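PDB 4KQ9: ribose ABC transporter, substrate binding protein from Conexibacter woesei, which probably binds ribose or a related carbohydrate in the periplasm and delivers it to an ABC-type membrane transporter for uptake. Local coordinates for residues A[47-53]-A[71-77]; A[112-116]-A[143-148]; A[118-122]-A[240-244]; A[163-167]-A[184-188]. The protein carries 1 engineered substitution. One frame throughout, in Å; residues are numbered along the deposited sequence.

Contact 1 of 4, residues A[47-53]-A[71-77]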
loop_
_atom_site.group_PDB
_atom_site.type_symbol
_atom_site.label_atom_id
_atom_site.label_comp_id
_atom_site.label_asym_id
_atom_site.label_seq_id
_atom_site.Cartn_x
_atom_site.Cartn_y
_atom_site.Cartn_z
ATOM N N ILE A 47 6.625 -12.386 11.684
ATOM C CA ILE A 47 5.884 -11.163 11.902
ATOM C C ILE A 47 6.074 -10.669 13.327
ATOM O O ILE A 47 5.158 -10.747 14.136
ATOM C CB ILE A 47 4.400 -11.310 11.527
ATOM C CG1 ILE A 47 4.304 -11.794 10.063
ATOM C CG2 ILE A 47 3.669 -9.980 11.721
ATOM C CD1 ILE A 47 2.909 -11.782 9.464
ATOM N N ASP A 48 7.265 -10.151 13.635
ATOM C CA ASP A 48 7.523 -9.550 14.954
ATOM C C ASP A 48 8.668 -8.522 14.920
ATOM O O ASP A 48 9.750 -8.834 14.389
ATOM C CB ASP A 48 7.869 -10.623 15.997
ATOM C CG ASP A 48 8.239 -10.013 17.359
ATOM O OD1 ASP A 48 7.335 -9.622 18.133
ATOM O OD2 ASP A 48 9.443 -9.907 17.660
ATOM N N PRO A 49 8.461 -7.338 15.552
ATOM C CA PRO A 49 9.475 -6.280 15.397
ATOM C C PRO A 49 10.851 -6.725 15.851
ATOM O O PRO A 49 11.828 -6.486 15.145
ATOM C CB PRO A 49 8.955 -5.138 16.269
ATOM C CG PRO A 49 7.492 -5.384 16.452
ATOM C CD PRO A 49 7.277 -6.869 16.301
ATOM N N GLY A 50 10.901 -7.427 16.992
ATOM C CA GLY A 50 12.135 -7.907 17.553
ATOM C C GLY A 50 12.828 -8.828 16.610
ATOM O O GLY A 50 14.038 -8.819 16.524
ATOM N N LYS A 51 12.080 -9.633 15.879
ATOM C CA LYS A 51 12.696 -10.591 14.980
ATOM C C LYS A 51 13.281 -9.850 13.759
ATOM O O LYS A 51 14.335 -10.234 13.186
ATOM C CB LYS A 51 11.642 -11.601 14.516
ATOM C CG LYS A 51 12.112 -13.048 14.489
ATOM C CD LYS A 51 13.191 -13.248 13.430
ATOM C CE LYS A 51 13.116 -14.642 12.824
ATOM N NZ LYS A 51 12.113 -14.734 11.744
ATOM N N GLN A 52 12.562 -8.821 13.318
ATOM C CA GLN A 52 13.048 -8.069 12.139
ATOM C C GLN A 52 14.329 -7.316 12.482
ATOM O O GLN A 52 15.264 -7.301 11.697
ATOM C CB GLN A 52 12.006 -7.105 11.556
ATOM C CG GLN A 52 12.331 -6.865 10.060
ATOM C CD GLN A 52 11.422 -5.884 9.321
ATOM O OE1 GLN A 52 10.505 -5.263 9.886
ATOM N NE2 GLN A 52 11.701 -5.741 8.025
ATOM N N ILE A 53 14.348 -6.730 13.669
ATOM C CA ILE A 53 15.542 -6.080 14.226
ATOM C C ILE A 53 16.779 -6.986 14.241
ATOM O O ILE A 53 17.864 -6.558 13.833
ATOM C CB ILE A 53 15.253 -5.535 15.607
ATOM C CG1 ILE A 53 14.299 -4.376 15.477
ATOM C CG2 ILE A 53 16.533 -5.085 16.298
ATOM C CD1 ILE A 53 13.776 -3.871 16.793
ATOM N N PRO A 71 9.613 -2.059 6.674
ATOM C CA PRO A 71 9.616 -2.189 8.140
ATOM C C PRO A 71 8.288 -2.668 8.709
ATOM O O PRO A 71 7.241 -2.094 8.418
ATOM C CB PRO A 71 9.887 -0.776 8.623
ATOM C CG PRO A 71 9.353 0.092 7.551
ATOM C CD PRO A 71 9.428 -0.660 6.262
ATOM N N ILE A 72 8.344 -3.743 9.488
ATOM C CA ILE A 72 7.150 -4.230 10.180
ATOM C C ILE A 72 6.536 -3.195 11.129
ATOM O O ILE A 72 5.332 -3.112 11.238
ATOM C CB ILE A 72 7.390 -5.545 10.952
ATOM C CG1 ILE A 72 6.053 -6.013 11.565
ATOM C CG2 ILE A 72 8.427 -5.381 12.054
ATOM C CD1 ILE A 72 6.055 -7.489 11.879
ATOM N N ASP A 73 7.346 -2.401 11.804
ATOM C CA ASP A 73 6.812 -1.325 12.643
ATOM C C ASP A 73 7.658 -0.092 12.454
ATOM O O ASP A 73 8.869 -0.133 12.666
ATOM C CB ASP A 73 6.828 -1.699 14.141
ATOM C CG ASP A 73 6.499 -0.498 15.049
ATOM O OD1 ASP A 73 5.349 -0.035 15.036
ATOM O OD2 ASP A 73 7.383 0.026 15.751
ATOM N N GLY A 74 7.019 1.022 12.147
ATOM C CA GLY A 74 7.732 2.262 11.836
ATOM C C GLY A 74 8.510 2.992 12.928
ATOM O O GLY A 74 9.324 3.878 12.631
ATOM N N SER A 75 8.285 2.665 14.192
ATOM C CA SER A 75 9.018 3.358 15.271
ATOM C C SER A 75 10.007 2.463 15.992
ATOM O O SER A 75 11.076 2.912 16.363
ATOM C CB SER A 75 8.059 4.041 16.261
ATOM O OG SER A 75 7.035 3.170 16.689
ATOM N N ALA A 76 9.672 1.196 16.164
ATOM C CA ALA A 76 10.540 0.288 16.879
ATOM C C ALA A 76 11.823 0.036 16.116
ATOM O O ALA A 76 12.866 -0.216 16.731
ATOM C CB ALA A 76 9.820 -1.030 17.111
ATOM N N LEU A 77 11.729 0.076 14.777
ATOM C CA LEU A 77 12.867 -0.177 13.881
ATOM C C LEU A 77 13.823 1.033 13.699
ATOM O O LEU A 77 14.890 0.887 13.118
ATOM C CB LEU A 77 12.380 -0.670 12.495
ATOM C CG LEU A 77 12.373 -2.185 12.299
ATOM C CD1 LEU A 77 11.581 -2.843 13.426
ATOM C CD2 LEU A 77 11.778 -2.557 10.964
#
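The start of helix 49-61, with the residues before it, meets the loop between strand 66-69 and helix 78-86 at the C-terminal edge of the first lobe's parallel sheet; in type I periplasmic binding proteins this edge faces the cleft between the lobes. Their one direct hydrogen bond runs from Ile72 N to Gln52 OE1, 2.7 Å long and nearly straight, so the side chain of a helix residue holds the backbone of the facing loop. The NE2 end of Gln52 bonds to Ser70 O and Ser13 OG, tying helix 49-61 to neighbouring strand ends, as suits an alpha/beta lobe of Rossmann-like build. Ile72 is the main apolar piece: its CD1 lies 3.5 Å from Ile47 CG2, and its CG2 is 4.3 Å from Pro49 CB. Pro49, in the first turn of the helix, also places CB 4.3 Å from Ala76 CB, while one turn later Ile53 CG1 packs 3.7 Å from Leu77 CD1. An aspartate braces each segment. Asp48 is the N-cap of helix 49-61, its OD2 accepting from Lys51 N at 3.2 Å; Asp73 OD2 accepts from Ser75 N at 3.2 Å, an Asx turn, and from Ala76 N at 2.6 Å.

Contact 2 of 4, residues A[112-116]-A[143-148]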
loop_
_atom_site.group_PDB
_atom_site.type_symbol
_atom_site.label_atom_id
_atom_site.label_comp_id
_atom_site.label_asym_id
_atom_site.label_seq_id
_atom_site.Cartn_x
_atom_site.Cartn_y
_atom_site.Cartn_z
ATOM N N PHE A 112 0.041 7.627 -0.148
ATOM C CA PHE A 112 -1.205 7.200 0.466
ATOM C C PHE A 112 -2.266 8.323 0.336
ATOM O O PHE A 112 -3.430 8.009 0.205
ATOM C CB PHE A 112 -1.018 6.826 1.921
ATOM C CG PHE A 112 -0.051 5.682 2.191
ATOM C CD1 PHE A 112 0.058 4.596 1.350
ATOM C CD2 PHE A 112 0.673 5.664 3.414
ATOM C CE1 PHE A 112 0.935 3.554 1.619
ATOM C CE2 PHE A 112 1.533 4.608 3.710
ATOM C CZ PHE A 112 1.672 3.548 2.802
ATOM N N ALA A 113 -1.850 9.599 0.291
ATOM C CA ALA A 113 -2.785 10.756 0.089
ATOM C C ALA A 113 -3.376 10.767 -1.259
ATOM O O ALA A 113 -4.545 11.074 -1.430
ATOM C CB ALA A 113 -2.047 12.069 0.334
ATOM N N GLU A 114 -2.578 10.373 -2.268
ATOM C CA GLU A 114 -3.073 10.194 -3.615
ATOM C C GLU A 114 -4.118 9.083 -3.722
ATOM O O GLU A 114 -5.136 9.270 -4.358
ATOM C CB GLU A 114 -1.939 9.848 -4.561
ATOM C CG GLU A 114 -2.153 10.414 -5.928
ATOM C CD GLU A 114 -2.285 9.339 -6.971
ATOM O OE1 GLU A 114 -1.257 8.723 -7.349
ATOM O OE2 GLU A 114 -3.421 9.125 -7.431
ATOM N N ILE A 115 -3.845 7.949 -3.092
ATOM C CA ILE A 115 -4.850 6.861 -2.997
ATOM C C ILE A 115 -6.213 7.405 -2.488
ATOM O O ILE A 115 -7.217 7.129 -3.091
ATOM C CB ILE A 115 -4.346 5.731 -2.125
ATOM C CG1 ILE A 115 -3.132 5.088 -2.852
ATOM C CG2 ILE A 115 -5.419 4.662 -1.969
ATOM C CD1 ILE A 115 -2.335 4.136 -2.041
ATOM N N GLY A 116 -6.203 8.115 -1.399
ATOM C CA GLY A 116 -7.413 8.781 -0.802
ATOM C C GLY A 116 -8.150 9.730 -1.717
ATOM O O GLY A 116 -9.376 9.689 -1.801
ATOM N N SER A 143 -0.334 5.379 9.504
ATOM C CA SER A 143 -0.086 6.293 8.439
ATOM C C SER A 143 -0.909 5.946 7.183
ATOM O O SER A 143 -1.434 6.843 6.512
ATOM C CB SER A 143 1.409 6.284 8.122
ATOM O OG SER A 143 1.677 7.197 7.059
ATOM N N PHE A 144 -1.026 4.656 6.877
ATOM C CA PHE A 144 -1.777 4.222 5.670
ATOM C C PHE A 144 -3.236 4.688 5.796
ATOM O O PHE A 144 -3.786 5.196 4.830
ATOM C CB PHE A 144 -1.667 2.726 5.484
ATOM C CG PHE A 144 -2.650 2.126 4.473
ATOM C CD1 PHE A 144 -2.491 2.340 3.105
ATOM C CD2 PHE A 144 -3.721 1.326 4.894
ATOM C CE1 PHE A 144 -3.377 1.761 2.168
ATOM C CE2 PHE A 144 -4.603 0.741 3.953
ATOM C CZ PHE A 144 -4.421 0.953 2.590
ATOM N N VAL A 145 -3.786 4.603 7.015
ATOM C CA VAL A 145 -5.176 4.963 7.339
ATOM C C VAL A 145 -5.385 6.444 7.378
ATOM O O VAL A 145 -6.267 7.013 6.672
ATOM C CB VAL A 145 -5.594 4.277 8.677
ATOM C CG1 VAL A 145 -7.007 4.611 9.093
ATOM C CG2 VAL A 145 -5.496 2.781 8.531
ATOM N N GLU A 146 -4.531 7.131 8.149
ATOM C CA GLU A 146 -4.680 8.557 8.352
ATOM C C GLU A 146 -4.366 9.399 7.164
ATOM O O GLU A 146 -5.089 10.344 6.852
ATOM C CB GLU A 146 -3.833 9.001 9.561
ATOM C CG GLU A 146 -4.211 8.281 10.836
ATOM C CD GLU A 146 -5.638 8.561 11.332
ATOM O OE1 GLU A 146 -6.444 9.329 10.665
ATOM O OE2 GLU A 146 -5.971 8.005 12.417
ATOM N N GLU A 147 -3.317 9.064 6.424
ATOM C CA GLU A 147 -2.978 9.900 5.292
ATOM C C GLU A 147 -3.987 9.785 4.185
ATOM O O GLU A 147 -4.378 10.812 3.578
ATOM C CB GLU A 147 -1.623 9.534 4.711
ATOM C CG GLU A 147 -0.456 9.824 5.629
ATOM C CD GLU A 147 0.896 9.560 4.944
ATOM O OE1 GLU A 147 0.923 9.398 3.683
ATOM O OE2 GLU A 147 1.930 9.529 5.678
ATOM N N GLN A 148 -4.414 8.554 3.880
ATOM C CA GLN A 148 -5.463 8.429 2.861
ATOM C C GLN A 148 -6.786 9.099 3.301
ATOM O O GLN A 148 -7.484 9.705 2.472
ATOM C CB GLN A 148 -5.656 6.991 2.421
ATOM C CG GLN A 148 -6.482 6.128 3.268
ATOM C CD GLN A 148 -6.654 4.769 2.606
ATOM O OE1 GLN A 148 -6.052 3.778 3.018
ATOM N NE2 GLN A 148 -7.447 4.732 1.564
HETATM O O HOH W 1 2.241 8.224 1.735
#
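Aromatic contacts dominate where the first turns of helices 112-126 and 143-159 cross at -53°, their local axes 7.8 Å apart. Phe144 turns its ring edge to the face of Phe112 in a T-shaped pair, with centroids 5.4 Å apart and planes at 85°. Phe144 CA adds an off-centre CH-pi contact, 4.1 Å from the Phe112 ring centroid. In knobs-into-holes fashion, Phe112 fills a hole formed by Ser143, Phe144, Glu147 and Gln148. These helix starts belong to the second lobe, on the side that faces the cleft in type I periplasmic binding proteins; a glycerol, probably from the crystallisation liquor but perhaps marking a pocket, lies beside the Phe144 side chain. Two CA-H...O contacts bring the backbones together: Gly116 CA approaches Gln148 O at 3.4 Å, and a CB on Gly116 would collide with that oxygen. Gln148 CA likewise lies 3.4 Å from Phe112 O. The polar link is indirect, one water accepting from Phe112 N at 3.0 Å and donating to Glu147 OE1 at 2.6 Å.

Contact 3 of 4, residues A[118-122]-A[240-244]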
loop_
_atom_site.group_PDB
_atom_site.type_symbol
_atom_site.label_atom_id
_atom_site.label_comp_id
_atom_site.label_asym_id
_atom_site.label_seq_id
_atom_site.Cartn_x
_atom_site.Cartn_y
_atom_site.Cartn_z
ATOM N N LEU A 118 -7.963 9.720 -5.071
ATOM C CA LEU A 118 -8.526 8.966 -6.184
ATOM C C LEU A 118 -9.885 8.313 -5.819
ATOM O O LEU A 118 -10.884 8.326 -6.629
ATOM C CB LEU A 118 -7.586 7.858 -6.654
ATOM C CG LEU A 118 -6.225 8.294 -7.246
ATOM C CD1 LEU A 118 -5.400 7.033 -7.446
ATOM C CD2 LEU A 118 -6.418 9.069 -8.555
ATOM N N LYS A 119 -9.915 7.741 -4.617
ATOM C CA LYS A 119 -11.116 7.079 -4.121
ATOM C C LYS A 119 -12.296 8.055 -3.891
ATOM O O LYS A 119 -13.427 7.775 -4.309
ATOM C CB LYS A 119 -10.778 6.285 -2.842
ATOM C CG LYS A 119 -9.976 5.013 -3.176
ATOM C CD LYS A 119 -9.173 4.585 -1.923
ATOM C CE LYS A 119 -9.875 3.568 -1.081
ATOM N NZ LYS A 119 -9.221 3.091 0.194
ATOM N N ALA A 120 -11.990 9.136 -3.237
ATOM C CA ALA A 120 -12.959 10.180 -2.943
ATOM C C ALA A 120 -13.484 10.848 -4.203
ATOM O O ALA A 120 -14.722 11.060 -4.316
ATOM C CB ALA A 120 -12.412 11.151 -1.963
ATOM N N THR A 121 -12.602 11.070 -5.210
ATOM C CA THR A 121 -13.001 11.636 -6.472
ATOM C C THR A 121 -13.880 10.715 -7.304
ATOM O O THR A 121 -14.858 11.180 -7.961
ATOM C CB THR A 121 -11.754 12.077 -7.281
ATOM O OG1 THR A 121 -11.001 12.926 -6.464
ATOM C CG2 THR A 121 -12.123 12.790 -8.541
ATOM N N TYR A 122 -13.574 9.408 -7.286
ATOM C CA TYR A 122 -14.375 8.456 -7.939
ATOM C C TYR A 122 -15.830 8.586 -7.431
ATOM O O TYR A 122 -16.791 8.538 -8.243
ATOM C CB TYR A 122 -13.853 7.024 -7.707
ATOM C CG TYR A 122 -14.629 6.009 -8.447
ATOM C CD1 TYR A 122 -14.333 5.749 -9.784
ATOM C CD2 TYR A 122 -15.682 5.337 -7.846
ATOM C CE1 TYR A 122 -15.026 4.808 -10.476
ATOM C CE2 TYR A 122 -16.417 4.403 -8.537
ATOM C CZ TYR A 122 -16.064 4.152 -9.866
ATOM O OH TYR A 122 -16.755 3.277 -10.603
ATOM N N ALA A 240 -17.304 -1.006 -6.207
ATOM C CA ALA A 240 -17.164 -0.058 -7.339
ATOM C C ALA A 240 -15.727 0.154 -7.778
ATOM O O ALA A 240 -15.489 0.348 -8.965
ATOM C CB ALA A 240 -17.788 1.289 -7.013
ATOM N N LEU A 241 -14.797 0.248 -6.826
ATOM C CA LEU A 241 -13.405 0.622 -7.134
ATOM C C LEU A 241 -12.462 -0.012 -6.138
ATOM O O LEU A 241 -12.753 -0.047 -4.912
ATOM C CB LEU A 241 -13.228 2.127 -7.031
ATOM C CG LEU A 241 -11.865 2.808 -7.264
ATOM C CD1 LEU A 241 -11.711 2.931 -8.744
ATOM C CD2 LEU A 241 -11.774 4.253 -6.728
ATOM N N THR A 242 -11.351 -0.496 -6.621
ATOM C CA THR A 242 -10.227 -0.748 -5.738
ATOM C C THR A 242 -8.960 -0.152 -6.338
ATOM O O THR A 242 -8.917 0.170 -7.555
ATOM C CB THR A 242 -10.078 -2.262 -5.494
ATOM O OG1 THR A 242 -9.079 -2.504 -4.500
ATOM C CG2 THR A 242 -9.716 -3.010 -6.753
ATOM N N VAL A 243 -7.910 -0.033 -5.540
ATOM C CA VAL A 243 -6.684 0.577 -6.013
ATOM C C VAL A 243 -5.529 -0.404 -5.770
ATOM O O VAL A 243 -5.357 -0.888 -4.634
ATOM C CB VAL A 243 -6.417 1.919 -5.335
ATOM C CG1 VAL A 243 -5.145 2.631 -5.916
ATOM C CG2 VAL A 243 -7.604 2.830 -5.552
ATOM N N SER A 244 -4.733 -0.689 -6.808
ATOM C CA SER A 244 -3.455 -1.460 -6.644
ATOM C C SER A 244 -2.287 -0.543 -6.298
ATOM O O SER A 244 -2.160 0.544 -6.878
ATOM C CB SER A 244 -3.136 -2.195 -7.895
ATOM O OG SER A 244 -1.844 -2.719 -7.796
#
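Leu118 begins the helical side of this interface, pointing toward strand 241-244 and bringing its carbonyl O to 4.2 Å from Leu241 CD2; its side chain also rests on Val276 and Glu278. Next comes Lys119, whose aliphatic part does the packing: CG lies 4.1 Å from Leu241 CD2 and 4.0 Å from Val243 CG2. Its amine turns away from the strand to hydrogen-bond Thr224 OG1 and Tyr196 O, and forms a cation-pi contact with Tyr195. Ala120 faces away, against helix 143-159, so helix 112-126 is packed on more than one side. Tyr122, one turn after Leu118, covers the beginning of the strand. Its ring receives Leu241 CB over the face, 4.2 Å from the centroid and 14° off the normal, while Tyr122 CB touches Leu241 CD2 at 3.6 Å and Tyr122 CE2 approaches Ala240 CB at 3.7 Å. The helix runs nearly antiparallel to the strand, at 159° and 9.5 Å between local axes, a layering expected of an alpha/beta lobe; the strand pairs with strand 277-280. With no hydrogen bond between them, the two segments hold together largely through apolar and CH-pi contacts, and partners beyond them accommodate the lysine charge.

Contact 4 of 4, residues A[163-167]-A[184-188]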
loop_
_atom_site.group_PDB
_atom_site.type_symbol
_atom_site.label_atom_id
_atom_site.label_comp_id
_atom_site.label_asym_id
_atom_site.label_seq_id
_atom_site.Cartn_x
_atom_site.Cartn_y
_atom_site.Cartn_z
ATOM N N ILE A 163 -20.277 13.817 4.900
ATOM C CA ILE A 163 -19.799 12.544 5.475
ATOM C C ILE A 163 -20.607 12.303 6.697
ATOM O O ILE A 163 -20.511 13.085 7.623
ATOM C CB ILE A 163 -18.348 12.671 5.919
ATOM C CG1 ILE A 163 -17.538 13.022 4.709
ATOM C CG2 ILE A 163 -17.884 11.411 6.648
ATOM C CD1 ILE A 163 -16.139 13.455 5.086
ATOM N N VAL A 164 -21.398 11.241 6.713
ATOM C CA VAL A 164 -22.375 11.016 7.780
ATOM C C VAL A 164 -21.882 10.164 8.905
ATOM O O VAL A 164 -22.470 10.187 9.962
ATOM C CB VAL A 164 -23.697 10.415 7.281
ATOM C CG1 VAL A 164 -24.455 11.467 6.484
ATOM C CG2 VAL A 164 -23.491 9.182 6.427
ATOM N N ASP A 165 -20.826 9.368 8.665
ATOM C CA ASP A 165 -20.216 8.549 9.690
ATOM C C ASP A 165 -18.759 8.391 9.228
ATOM O O ASP A 165 -18.469 8.276 8.055
ATOM C CB ASP A 165 -20.923 7.180 9.796
ATOM C CG ASP A 165 -21.714 6.970 11.115
ATOM O OD1 ASP A 165 -21.408 7.574 12.212
ATOM O OD2 ASP A 165 -22.688 6.177 11.064
ATOM N N ASP A 166 -17.854 8.462 10.173
ATOM C CA ASP A 166 -16.448 8.498 9.891
ATOM C C ASP A 166 -15.870 7.814 11.079
ATOM O O ASP A 166 -15.571 8.529 12.030
ATOM C CB ASP A 166 -15.973 9.978 9.822
ATOM C CG ASP A 166 -14.459 10.132 9.514
ATOM O OD1 ASP A 166 -13.721 9.114 9.520
ATOM O OD2 ASP A 166 -14.015 11.264 9.204
ATOM N N VAL A 167 -15.697 6.480 11.000
ATOM C CA VAL A 167 -15.326 5.607 12.075
ATOM C C VAL A 167 -13.992 4.857 11.862
ATOM O O VAL A 167 -13.523 4.704 10.732
ATOM C CB VAL A 167 -16.377 4.545 12.368
ATOM C CG1 VAL A 167 -17.749 5.180 12.682
ATOM C CG2 VAL A 167 -16.473 3.535 11.246
ATOM N N ILE A 184 -23.394 1.325 10.767
ATOM C CA ILE A 184 -23.619 2.487 9.950
ATOM C C ILE A 184 -24.984 2.438 9.309
ATOM O O ILE A 184 -25.703 3.427 9.275
ATOM C CB ILE A 184 -22.507 2.679 8.852
ATOM C CG1 ILE A 184 -21.255 3.223 9.474
ATOM C CG2 ILE A 184 -22.981 3.630 7.739
ATOM C CD1 ILE A 184 -19.971 3.013 8.621
ATOM N N LEU A 185 -25.317 1.313 8.730
ATOM C CA LEU A 185 -26.565 1.222 7.970
ATOM C C LEU A 185 -27.772 1.283 8.910
ATOM O O LEU A 185 -28.834 1.648 8.470
ATOM C CB LEU A 185 -26.607 -0.061 7.136
ATOM C CG LEU A 185 -25.580 -0.114 5.974
ATOM C CD1 LEU A 185 -25.430 -1.509 5.407
ATOM C CD2 LEU A 185 -25.974 0.912 4.894
ATOM N N THR A 186 -27.622 0.911 10.182
ATOM C CA THR A 186 -28.763 1.030 11.098
ATOM C C THR A 186 -29.076 2.515 11.392
ATOM O O THR A 186 -30.166 2.838 11.772
ATOM C CB THR A 186 -28.571 0.289 12.400
ATOM O OG1 THR A 186 -27.570 0.930 13.224
ATOM C CG2 THR A 186 -28.287 -1.237 12.171
ATOM N N ARG A 187 -28.044 3.355 11.309
ATOM C CA ARG A 187 -28.124 4.783 11.609
ATOM C C ARG A 187 -28.361 5.580 10.333
ATOM O O ARG A 187 -29.017 6.610 10.375
ATOM C CB ARG A 187 -26.807 5.276 12.162
ATOM C CG ARG A 187 -26.253 4.578 13.373
ATOM C CD ARG A 187 -25.105 5.354 14.000
ATOM N NE ARG A 187 -23.838 5.151 13.335
ATOM C CZ ARG A 187 -22.914 4.258 13.690
ATOM N NH1 ARG A 187 -23.024 3.472 14.780
ATOM N NH2 ARG A 187 -21.815 4.161 12.960
ATOM N N HIS A 188 -27.778 5.156 9.210
ATOM C CA HIS A 188 -27.903 5.943 7.977
ATOM C C HIS A 188 -28.140 5.049 6.788
ATOM O O HIS A 188 -27.245 4.819 5.955
ATOM C CB HIS A 188 -26.629 6.730 7.739
ATOM C CG HIS A 188 -26.193 7.573 8.880
ATOM N ND1 HIS A 188 -26.781 8.777 9.192
ATOM C CD2 HIS A 188 -25.192 7.397 9.771
ATOM C CE1 HIS A 188 -26.187 9.296 10.254
ATOM N NE2 HIS A 188 -25.196 8.486 10.608
HETATM O O HOH W 2 -23.714 8.629 13.028
#
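Val164 sets its CB over one face of the His188 imidazole, 3.9 Å from the ring centroid and only 5° off the ring normal, a CH-pi contact. This places the first residue after helix 174-187 against strand 162-167. Beside it, Asp165 supplies the charge. Its OD2 accepts from Arg187 NE at 2.7 Å and, more weakly, from Arg187 NH2 at 2.9 Å, so a single carboxylate oxygen meets the edge of the guanidinium in a salt bridge. The same OD2 sits 3.1 Å from His188 CD2, near the plane of that ring, and 3.6 Å from Ile184 CG1. The other oxygen reaches the histidine through solvent: a water donates to Asp165 OD1 at 2.7 Å and is hydrogen-bonded to His188 NE2 at 2.8 Å. Further along the strand, Val167 CG2 lies 4.4 Å from Ile184 CD1, and Val167 CG1 comes within 4.2 Å of Arg187 NH2. Asp166 points away from the helix, and its carboxylate forms a salt bridge with Arg153. Strand 162-167 is the edge of the second lobe's four-stranded parallel sheet, pairing with strand 132-136; helix 174-187 then carries the chain over that neighbour to strand 193-196. The contact thus joins the first strand and the helix of a beta-alpha-beta crossover, the repeating unit of this Rossmann-like lobe.

Contact 1, in the first lobe with its six-stranded parallel sheet, closes before any segment of the other three, all in the second lobe, begins. Contacts 1 and 2 have centres 21 Å apart and nearest atoms about 8 Å apart, consistent with their lying across the interlobe cleft. Contacts 2 and 3 share helix 112-126, with centres 12 Å apart; their segments alternate along the chain, so this helix meets helix 143-159 near its start and strand 241-244 further on. Contact 4 falls wholly between the two segments of contact 3, and its strand 162-167 directly follows helix 143-159. Its centre lies 35 Å from that of contact 1, in the other lobe.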